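Local atomic coordinates of alpha-L-arabinosidase (Xanthomonas axonopodis pv. citri, PDB entry 6D25), a protein that probably removes arabinofuranosyl side groups from arabinoxylans, including internally di-substituted ones, as a trimeric glycoside hydrolase of family GH51. Residues T34-Q39 against Q459-P464; G63-E68 against H76-D81; Q405-L410 against S432-K437. All coordinates share one frame; numbering follows the deposited sequence.

Contact 1 of 3, residues T34-Q39 against Q459-P464; sequences TLRVDQ and QVEGLP
The guanidinium of Arg36 lies alongside Glu461 without a salt bridge between the two: Arg36 NE packs against Glu461 CB at 3.6 Å, and the Glu461 carboxylate is turned 76° against the guanidinium plane. Along its edge the same group forms a side-on salt bridge with Asp38, NE to OD1 somewhat tilted from the guanidinium plane and Arg36 NH2 to Asp38 OD2 at 2.8 Å close to it. Over one face, near the rim, lies Gln39 NE2. Bends at chi2 and chi3, the latter -59°, curl the arginine back so that it meets Asp38. Glu461 looks elsewhere for its partners. Glu461 OE2 accepts from Gln459 NE2 at 3.1 Å, and OE1 makes a salt bridge with Lys503, which probably helps to keep the carboxylate ionised. Leu35 and Val460 lie on the other face of the sheet, beside Val441 and Val505 respectively. Past the strand end, Val37 CG2 leans on Val460 CG1 at 4.0 Å and also touches Leu463 CB. The backbones run parallel, joined by nearly straight bonds from Leu35 N to Gln459 O (2.9 Å) and from Glu461 N to Leu35 O. Glu461 O then receives weak bonds from Val37 N and Asp38 N, where a type I turn ends the pairing and Gly462 packs its CA on Asp38 CB. Such parallel pairing of an N-terminal strand with the C-terminal domain belongs to the beta-sandwich that accompanies the barrel in GH51 enzymes.

Contact 2 of 3, residues G63-E68 against H76-D81; sequences GVWVGE and HGYRND
Trp65 and Tyr78 form a single backbone bridge between segments whose end-to-end directions differ by 147°, flanked by bonds from Arg79 N to Val64 O (3.0 Å) and from Val66 N to Gly77 O (2.8 Å). Gly77 O also accepts from Gly67 N, 3.2 Å away in the carbonyl plane and on a lone pair, so one buried oxygen is held by two amides. The same oxygen lies over a face of the Trp65 indole. Although its CB leads away, Trp65 has CG anti to the backbone N, and the ring folds back across Gly77, whose CA makes a CH-pi contact 4.1 Å from the centroid of the six-membered ring. The edge of that ring points at the face of Tyr78 in an offset edge-to-face pair, centroids 5.6 Å apart and planes at 76°. Tyr78 is fixed by its OH bond to Glu138 O and by the ring of Phe142. Arg79 runs its methylenes along residues 63-68, CD 3.5 Å from Gly63 O, and crosses Val66 at about a right angle. Arg79 NE and NH1 grip Asp81 side-on in a salt bridge, each carboxylate oxygen using its syn lone pair, with Arg79 NE 2.8 Å from Asp81 OD1. At one end, then, aromatic rings probably shield the backbone bonds; at the other, Asp81 probably balances the guanidinium charge, while Gly62 O and Gly386 O accept from NH2.

Contact 3 of 3, residues Q405-L410 against S432-K437; sequences QDATHL and SAVKAK
Thr408 and Lys435 satisfy each other's backbone directly, Thr408 N giving to Lys435 O at 2.9 Å and Lys435 N giving to Thr408 O at 2.9 Å. A third bond runs from Leu410 N to Ala433 O at 3.1 Å. Water completes several of these groups. Water 3 donates to Lys435 O and joins it to Thr408 OG1, and water 4 donates to Ala433 O while lying in the plane of the His409 ring at the ND1 edge, 2.7 Å from ND1. Toward the hairpin turn, Ala433 N gives to water 5 at 3.0 Å, and that water lies close to Leu410 O, to which it probably donates. At the other end water 1 spans Gln405 O and Lys437 N. Water 2 links Asp406 OD2 to Lys437 NZ, though the carboxylate's stronger partner is Arg46, in a salt bridge. Between these polar links, Ala407 CB presses against Val434 CB at 3.6 Å. Leu410, its CG anti to the carbonyl carbon (chi1 -57°), lays CD1 over the Val434 carbonyl carbon at 3.5 Å. Antiparallel strands crossing well away from 180°, with water bridges along their length, form the base of the beta hairpin 407-421/424-435 in the C-terminal beta-sandwich.

How the contacts relate
Contacts 1 and 3 illustrate how one sheet can be held in two ways, since strands 29-36 and 407-421 are neighbours within it. They touch, Leu35 CD1 packing against Ala433 CB at 3.4 Å, although one is a parallel pairing at the surface and the other a partly buried antiparallel hairpin. Charged side chains crown contact 1, whereas water bridges finish contact 3. Contact 2 lies apart, about 46 Å from contact 1 between centres and on the opposite side of the chain's centre, where a loop meets strand 78-79 and the start of helix 80-88. It is buried and uses aromatic rings, glycines and a single backbone bridge; an arginine paired with a nearby aspartate recurs in contacts 1 and 2.

Contact 1 of 3, residues T34-Q39 against Q459-P464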
# COMPACT_ATOMS: atom_id res chain seq x y z
N THR A 34 -13.07 35.88 38.27
CA THR A 34 -12.09 35.54 39.28
C THR A 34 -10.84 34.98 38.59
O THR A 34 -10.96 34.08 37.74
CB THR A 34 -12.67 34.53 40.28
OG1 THR A 34 -13.83 35.12 40.86
CG2 THR A 34 -11.72 34.21 41.41
N LEU A 35 -9.69 35.51 38.96
CA LEU A 35 -8.40 35.07 38.44
C LEU A 35 -7.61 34.44 39.59
O LEU A 35 -7.39 35.09 40.65
CB LEU A 35 -7.63 36.27 37.89
CG LEU A 35 -6.19 35.97 37.42
CD1 LEU A 35 -6.18 34.93 36.33
CD2 LEU A 35 -5.47 37.24 37.00
N ARG A 36 -7.22 33.19 39.41
CA ARG A 36 -6.52 32.44 40.46
C ARG A 36 -5.02 32.35 40.12
O ARG A 36 -4.55 31.37 39.64
CB ARG A 36 -7.15 31.05 40.62
CG ARG A 36 -8.63 31.05 40.99
CD ARG A 36 -8.96 31.86 42.22
NE ARG A 36 -8.27 31.40 43.39
CZ ARG A 36 -8.79 30.63 44.33
NH1 ARG A 36 -10.00 30.09 44.15
NH2 ARG A 36 -8.07 30.37 45.42
N VAL A 37 -4.29 33.40 40.45
CA VAL A 37 -2.83 33.40 40.29
C VAL A 37 -2.23 32.36 41.26
O VAL A 37 -1.21 31.81 40.97
CB VAL A 37 -2.23 34.80 40.52
CG1 VAL A 37 -0.71 34.81 40.37
CG2 VAL A 37 -2.88 35.84 39.61
N ASP A 38 -2.93 32.08 42.35
CA ASP A 38 -2.53 31.11 43.35
C ASP A 38 -2.81 29.67 42.91
O ASP A 38 -2.50 28.76 43.66
CB ASP A 38 -3.25 31.38 44.68
CG ASP A 38 -4.79 31.43 44.59
OD1 ASP A 38 -5.35 31.62 43.50
OD2 ASP A 38 -5.41 31.34 45.64
N GLN A 39 -3.39 29.43 41.72
CA GLN A 39 -3.63 28.04 41.27
C GLN A 39 -3.02 27.82 39.89
O GLN A 39 -3.72 27.49 38.93
CB GLN A 39 -5.13 27.73 41.27
CG GLN A 39 -5.79 27.84 42.65
CD GLN A 39 -7.27 27.60 42.56
OE1 GLN A 39 -7.83 27.61 41.46
NE2 GLN A 39 -7.88 27.30 43.68
N GLN A 459 -11.79 39.84 40.21
CA GLN A 459 -11.22 39.61 41.53
C GLN A 459 -9.94 38.76 41.35
O GLN A 459 -10.00 37.66 40.81
CB GLN A 459 -12.28 38.89 42.36
CG GLN A 459 -11.83 38.46 43.74
CD GLN A 459 -11.84 39.60 44.73
OE1 GLN A 459 -12.49 40.63 44.52
NE2 GLN A 459 -11.11 39.40 45.80
N VAL A 460 -8.80 39.26 41.81
CA VAL A 460 -7.52 38.60 41.63
C VAL A 460 -7.11 37.98 42.97
O VAL A 460 -6.98 38.68 43.95
CB VAL A 460 -6.44 39.56 41.10
CG1 VAL A 460 -5.07 38.86 40.98
CG2 VAL A 460 -6.85 40.19 39.79
N GLU A 461 -6.89 36.67 42.99
CA GLU A 461 -6.37 35.96 44.16
C GLU A 461 -4.90 35.59 43.92
O GLU A 461 -4.55 35.15 42.82
CB GLU A 461 -7.19 34.69 44.40
CG GLU A 461 -8.65 34.96 44.72
CD GLU A 461 -8.92 35.78 45.99
OE1 GLU A 461 -8.06 35.76 46.89
OE2 GLU A 461 -9.96 36.48 46.03
N GLY A 462 -4.07 35.77 44.96
CA GLY A 462 -2.72 35.27 44.97
C GLY A 462 -1.71 36.22 44.34
O GLY A 462 -0.61 35.81 43.98
N LEU A 463 -2.05 37.50 44.21
CA LEU A 463 -1.13 38.48 43.65
C LEU A 463 -1.50 39.86 44.16
O LEU A 463 -2.56 40.36 43.82
CB LEU A 463 -1.22 38.48 42.12
CG LEU A 463 -0.36 39.52 41.42
CD1 LEU A 463 1.12 39.19 41.58
CD2 LEU A 463 -0.72 39.61 39.95
N PRO A 464 -0.61 40.48 44.96
CA PRO A 464 -0.84 41.89 45.31
C PRO A 464 -0.79 42.76 44.04
O PRO A 464 0.11 42.60 43.25
CB PRO A 464 0.30 42.24 46.28
CG PRO A 464 0.95 40.91 46.67
CD PRO A 464 0.63 39.95 45.54

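Contact 2 of 3, residues G63-E68 against H76-D81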
# COMPACT_ATOMS: atom_id res chain seq x y z
N GLY A 63 5.04 34.93 -1.45
CA GLY A 63 4.83 35.17 0.00
C GLY A 63 6.09 35.01 0.83
O GLY A 63 6.25 35.71 1.83
N VAL A 64 6.95 34.04 0.47
CA VAL A 64 8.18 33.72 1.24
C VAL A 64 9.41 33.77 0.32
O VAL A 64 10.38 34.49 0.57
CB VAL A 64 8.06 32.34 1.92
CG1 VAL A 64 9.38 31.94 2.57
CG2 VAL A 64 6.92 32.33 2.93
N TRP A 65 9.33 33.01 -0.75
CA TRP A 65 10.44 32.79 -1.68
C TRP A 65 10.28 33.72 -2.88
O TRP A 65 9.26 33.64 -3.57
CB TRP A 65 10.44 31.33 -2.16
CG TRP A 65 11.56 31.07 -3.12
CD1 TRP A 65 11.48 31.05 -4.49
CD2 TRP A 65 12.94 30.86 -2.78
NE1 TRP A 65 12.73 30.85 -5.02
CE2 TRP A 65 13.64 30.70 -4.00
CE3 TRP A 65 13.65 30.78 -1.58
CZ2 TRP A 65 15.02 30.51 -4.03
CZ3 TRP A 65 15.00 30.54 -1.62
CH2 TRP A 65 15.68 30.40 -2.83
N VAL A 66 11.27 34.56 -3.15
CA VAL A 66 11.24 35.39 -4.34
C VAL A 66 12.41 35.00 -5.26
O VAL A 66 12.41 35.36 -6.41
CB VAL A 66 11.26 36.89 -4.00
CG1 VAL A 66 9.99 37.30 -3.27
CG2 VAL A 66 12.49 37.30 -3.20
N GLY A 67 13.41 34.29 -4.76
CA GLY A 67 14.59 33.93 -5.57
C GLY A 67 15.70 34.95 -5.40
O GLY A 67 15.42 36.12 -5.20
N GLU A 68 16.94 34.53 -5.53
CA GLU A 68 18.11 35.36 -5.20
C GLU A 68 18.21 36.55 -6.16
O GLU A 68 18.63 37.61 -5.75
CB GLU A 68 19.41 34.57 -5.22
CG GLU A 68 19.49 33.56 -4.10
CD GLU A 68 20.83 32.89 -3.86
OE1 GLU A 68 21.07 31.84 -4.49
OE2 GLU A 68 21.62 33.38 -3.02
N HIS A 76 19.25 35.37 0.49
CA HIS A 76 19.35 34.01 -0.10
C HIS A 76 18.00 33.59 -0.71
O HIS A 76 17.69 32.41 -0.72
CB HIS A 76 19.83 32.99 0.94
CG HIS A 76 21.17 33.30 1.49
ND1 HIS A 76 22.30 33.48 0.68
CD2 HIS A 76 21.58 33.48 2.76
CE1 HIS A 76 23.35 33.74 1.44
NE2 HIS A 76 22.93 33.75 2.73
N GLY A 77 17.22 34.54 -1.22
CA GLY A 77 15.97 34.25 -1.92
C GLY A 77 14.73 34.39 -1.05
O GLY A 77 13.62 34.35 -1.58
N TYR A 78 14.89 34.58 0.26
CA TYR A 78 13.76 34.82 1.16
C TYR A 78 13.53 36.32 1.29
O TYR A 78 14.43 37.05 1.64
CB TYR A 78 14.01 34.25 2.55
CG TYR A 78 14.61 32.87 2.60
CD1 TYR A 78 13.90 31.80 2.13
CD2 TYR A 78 15.86 32.65 3.13
CE1 TYR A 78 14.45 30.53 2.13
CE2 TYR A 78 16.43 31.38 3.18
CZ TYR A 78 15.72 30.32 2.64
OH TYR A 78 16.25 29.08 2.65
N ARG A 79 12.31 36.78 1.03
CA ARG A 79 12.05 38.22 1.08
C ARG A 79 12.24 38.71 2.53
O ARG A 79 11.75 38.12 3.51
CB ARG A 79 10.69 38.56 0.48
CG ARG A 79 9.49 37.94 1.16
CD ARG A 79 8.23 38.24 0.33
NE ARG A 79 7.94 39.66 0.33
CZ ARG A 79 7.19 40.27 -0.57
NH1 ARG A 79 6.84 41.52 -0.36
NH2 ARG A 79 6.80 39.63 -1.69
N ASN A 80 12.96 39.83 2.64
CA ASN A 80 13.44 40.34 3.93
C ASN A 80 12.28 40.79 4.85
O ASN A 80 12.33 40.64 6.07
CB ASN A 80 14.37 41.53 3.71
CG ASN A 80 15.73 41.12 3.18
OD1 ASN A 80 16.10 39.95 3.24
ND2 ASN A 80 16.49 42.08 2.69
N ASP A 81 11.27 41.43 4.25
CA ASP A 81 10.16 42.02 5.01
C ASP A 81 9.42 40.91 5.77
O ASP A 81 9.10 41.08 6.97
CB ASP A 81 9.25 42.87 4.12
CG ASP A 81 8.72 42.23 2.83
OD1 ASP A 81 8.97 41.03 2.59
OD2 ASP A 81 8.11 42.98 2.00

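Contact 3 of 3, residues Q405-L410 against S432-K437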
# COMPACT_ATOMS: atom_id res chain seq x y z
N GLN A 405 3.59 32.21 25.19
CA GLN A 405 4.49 31.17 24.71
C GLN A 405 5.26 30.55 25.89
O GLN A 405 6.04 31.23 26.54
CB GLN A 405 5.49 31.75 23.69
CG GLN A 405 4.79 32.14 22.40
CD GLN A 405 5.75 32.41 21.27
OE1 GLN A 405 6.90 31.96 21.31
NE2 GLN A 405 5.27 33.07 20.22
N ASP A 406 4.97 29.27 26.17
CA ASP A 406 5.59 28.53 27.27
C ASP A 406 5.26 29.16 28.63
O ASP A 406 6.02 29.03 29.58
CB ASP A 406 7.10 28.34 27.03
CG ASP A 406 7.40 27.33 25.91
OD1 ASP A 406 6.50 26.48 25.59
OD2 ASP A 406 8.53 27.41 25.36
N ALA A 407 4.13 29.83 28.71
CA ALA A 407 3.66 30.42 29.97
C ALA A 407 2.98 29.33 30.79
O ALA A 407 2.88 28.16 30.35
CB ALA A 407 2.70 31.56 29.69
N THR A 408 2.53 29.72 31.97
CA THR A 408 1.78 28.87 32.87
C THR A 408 0.31 29.32 32.84
O THR A 408 0.01 30.49 33.11
CB THR A 408 2.36 28.96 34.29
OG1 THR A 408 3.71 28.53 34.27
CG2 THR A 408 1.60 28.15 35.31
N HIS A 409 -0.58 28.38 32.57
CA HIS A 409 -2.03 28.65 32.60
C HIS A 409 -2.47 29.10 34.00
O HIS A 409 -2.11 28.47 35.01
CB HIS A 409 -2.80 27.40 32.17
CG HIS A 409 -4.26 27.45 32.47
ND1 HIS A 409 -5.13 28.22 31.73
CD2 HIS A 409 -4.99 26.84 33.45
CE1 HIS A 409 -6.33 28.06 32.24
NE2 HIS A 409 -6.29 27.23 33.29
N LEU A 410 -3.30 30.14 34.07
CA LEU A 410 -3.97 30.53 35.29
C LEU A 410 -5.49 30.46 35.08
O LEU A 410 -6.01 30.93 34.06
CB LEU A 410 -3.59 31.95 35.70
CG LEU A 410 -2.09 32.20 35.88
CD1 LEU A 410 -1.86 33.67 36.17
CD2 LEU A 410 -1.47 31.34 36.97
N SER A 432 -8.73 34.70 28.95
CA SER A 432 -7.84 33.72 29.50
C SER A 432 -6.72 34.48 30.21
O SER A 432 -6.62 35.70 30.09
CB SER A 432 -7.29 32.80 28.40
OG SER A 432 -6.51 33.56 27.48
N ALA A 433 -5.88 33.76 30.97
CA ALA A 433 -4.79 34.40 31.68
C ALA A 433 -3.61 33.43 31.79
O ALA A 433 -3.81 32.20 31.80
CB ALA A 433 -5.26 34.88 33.02
N VAL A 434 -2.41 33.99 31.92
CA VAL A 434 -1.20 33.21 32.16
C VAL A 434 -0.27 33.97 33.12
O VAL A 434 -0.38 35.19 33.32
CB VAL A 434 -0.45 32.91 30.86
CG1 VAL A 434 -1.30 32.09 29.90
CG2 VAL A 434 0.08 34.20 30.21
N LYS A 435 0.65 33.21 33.69
CA LYS A 435 1.88 33.77 34.23
C LYS A 435 3.01 33.48 33.24
O LYS A 435 3.31 32.33 32.95
CB LYS A 435 2.23 33.19 35.59
CG LYS A 435 3.49 33.82 36.20
CD LYS A 435 3.66 33.57 37.67
CE LYS A 435 4.91 34.24 38.15
NZ LYS A 435 5.10 34.05 39.59
N ALA A 436 3.57 34.54 32.67
CA ALA A 436 4.54 34.39 31.60
C ALA A 436 5.92 34.05 32.18
O ALA A 436 6.20 34.25 33.35
CB ALA A 436 4.56 35.67 30.79
N LYS A 437 6.83 33.63 31.31
CA LYS A 437 8.21 33.37 31.71
C LYS A 437 8.90 34.65 32.18
O LYS A 437 9.81 34.55 32.97
CB LYS A 437 9.02 32.78 30.57
CG LYS A 437 8.63 31.36 30.21
CD LYS A 437 9.37 30.89 29.01
CE LYS A 437 10.76 30.45 29.38
NZ LYS A 437 11.60 30.33 28.16
O HOH W 1 5.87 33.13 28.51
O HOH W 2 10.15 29.30 25.53
O HOH W 3 5.46 30.78 33.77
O HOH W 4 -4.50 30.23 30.00
O HOH W 5 -7.13 31.16 31.66